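Local coordinates for protein copper chaperone CopZ (PDB 6FF2) that sequesters copper(I) ions inside the cell and carries them to the copper-exporting P-type ATPase CopA, at residues V44-D48 with S49-V53. Numbering follows the deposited sequence.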
loop_
_atom_site.group_PDB
_atom_site.type_symbol
_atom_site.label_atom_id
_atom_site.label_comp_id
_atom_site.label_asym_id
_atom_site.label_seq_id
_atom_site.Cartn_x
_atom_site.Cartn_y
_atom_site.Cartn_z
ATOM N N VAL A 44 3.974 -10.765 16.589
ATOM C CA VAL A 44 5.175 -9.982 16.929
ATOM C C VAL A 44 5.962 -10.792 17.953
ATOM O O VAL A 44 5.400 -11.265 18.948
ATOM C CB VAL A 44 4.757 -8.646 17.530
ATOM C CG1 VAL A 44 5.967 -7.849 17.910
ATOM C CG2 VAL A 44 3.864 -7.849 16.599
ATOM N N GLN A 45 7.221 -10.993 17.658
ATOM C CA GLN A 45 8.196 -11.593 18.589
ATOM C C GLN A 45 8.972 -10.436 19.229
ATOM O O GLN A 45 9.523 -9.562 18.521
ATOM C CB GLN A 45 9.157 -12.513 17.863
ATOM C CG GLN A 45 8.458 -13.663 17.150
ATOM C CD GLN A 45 8.001 -14.742 18.090
ATOM O OE1 GLN A 45 8.522 -14.893 19.204
ATOM N NE2 GLN A 45 7.071 -15.521 17.645
ATOM N N TYR A 46 9.080 -10.441 20.557
ATOM C CA TYR A 46 9.645 -9.295 21.243
ATOM C C TYR A 46 10.179 -9.658 22.628
ATOM O O TYR A 46 9.784 -10.707 23.180
ATOM C CB TYR A 46 8.587 -8.193 21.390
ATOM C CG TYR A 46 7.429 -8.506 22.340
ATOM C CD1 TYR A 46 6.437 -9.401 22.033
ATOM C CD2 TYR A 46 7.351 -7.881 23.601
ATOM C CE1 TYR A 46 5.377 -9.674 22.891
ATOM C CE2 TYR A 46 6.310 -8.151 24.471
ATOM C CZ TYR A 46 5.307 -9.055 24.120
ATOM O OH TYR A 46 4.300 -9.295 24.962
ATOM N N ASP A 47 11.024 -8.765 23.150
ATOM C CA ASP A 47 11.560 -8.881 24.515
ATOM C C ASP A 47 10.584 -8.099 25.401
ATOM O O ASP A 47 10.528 -6.857 25.284
ATOM C CB ASP A 47 12.957 -8.292 24.570
ATOM C CG ASP A 47 13.590 -8.348 25.982
ATOM O OD1 ASP A 47 12.826 -8.567 26.940
ATOM O OD2 ASP A 47 14.805 -8.133 26.043
ATOM N N ASP A 48 9.824 -8.807 26.220
ATOM C CA ASP A 48 8.749 -8.214 27.022
ATOM C C ASP A 48 9.313 -7.398 28.198
ATOM O O ASP A 48 8.544 -6.693 28.869
ATOM C CB ASP A 48 7.689 -9.194 27.479
ATOM C CG ASP A 48 8.188 -10.167 28.537
ATOM O OD1 ASP A 48 9.395 -10.367 28.692
ATOM O OD2 ASP A 48 7.363 -10.809 29.180
ATOM N N SER A 49 10.626 -7.373 28.377
ATOM C CA SER A 49 11.223 -6.443 29.332
ATOM C C SER A 49 11.450 -5.102 28.707
ATOM O O SER A 49 11.607 -4.088 29.420
ATOM C CB SER A 49 12.543 -6.966 29.866
ATOM O OG SER A 49 12.266 -7.973 30.781
ATOM N N LYS A 50 11.437 -5.020 27.360
ATOM C CA LYS A 50 11.825 -3.789 26.654
ATOM C C LYS A 50 10.667 -3.080 25.993
ATOM O O LYS A 50 10.641 -1.856 25.962
ATOM C CB LYS A 50 12.828 -4.093 25.598
ATOM C CG LYS A 50 14.152 -4.400 26.188
ATOM C CD LYS A 50 15.190 -4.671 25.122
ATOM C CE LYS A 50 15.401 -3.522 24.145
ATOM N NZ LYS A 50 16.521 -3.951 23.248
ATOM N N VAL A 51 9.690 -3.840 25.529
ATOM C CA VAL A 51 8.599 -3.233 24.741
ATOM C C VAL A 51 7.273 -3.689 25.258
ATOM O O VAL A 51 7.095 -4.838 25.643
ATOM C CB VAL A 51 8.831 -3.425 23.222
ATOM C CG1 VAL A 51 8.912 -4.817 22.845
ATOM C CG2 VAL A 51 7.696 -2.773 22.443
ATOM N N ALA A 52 6.329 -2.721 25.341
ATOM C CA ALA A 52 4.981 -2.995 25.710
ATOM C C ALA A 52 4.043 -3.173 24.496
ATOM O O ALA A 52 4.286 -2.552 23.459
ATOM C CB ALA A 52 4.446 -1.822 26.556
ATOM N N VAL A 53 2.959 -3.923 24.680
ATOM C CA VAL A 53 2.029 -4.084 23.600
ATOM C C VAL A 53 1.418 -2.712 23.206
ATOM O O VAL A 53 1.116 -2.482 22.045
ATOM C CB VAL A 53 0.976 -5.130 23.971
ATOM C CG1 VAL A 53 -0.138 -5.164 22.936
ATOM C CG2 VAL A 53 1.673 -6.487 24.034
HETATM O O HOH W 1 5.986 -6.030 27.827
#
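Asp-47 and Ser-49 meet in a turn just past the end of a strand, a worked example of an aspartate side chain bonding to the main chain two residues on. CB of Asp-47 leads to a carboxylate swung anti to the backbone N (chi1 179°), which carries it out along the residues that follow. There CG of Asp-47 comes within 4.0 Å of CG of Lys-50, and the two oxygens meet different partners. OD1 of Asp-47 accepts from N of Ser-49 at 2.9 Å, from above the carboxylate plane, the pattern of an Asx turn, while OD2 of Asp-47 lies 3.6 Å from CD of Lys-50. The two side chains cross at about a right angle, and the ammonium group continues past to a salt bridge with Asp-28. The main-chain O of Asp-47 is gripped twice: Lys-50 N reaches it at 2.9 Å from above the carbonyl plane, and Val-51 N at 3.1 Å nearly in line with the C=O bond. A water donating to both Asp-48 O and Val-51 O ties the turn together again. Beyond the turn, CG1 of Val-51 packs obliquely against the ring of Tyr-46, 3.5 Å from CD2 of Tyr-46, and CG2 of Val-53 lies near the phenol oxygen. This surface turn, away from the copper sites, links strand 41-46 to helix 53-62 in the ferredoxin-like HMA fold; Tyr-46 also touches Met-56 of that helix and Glu-4 of strand 3-9.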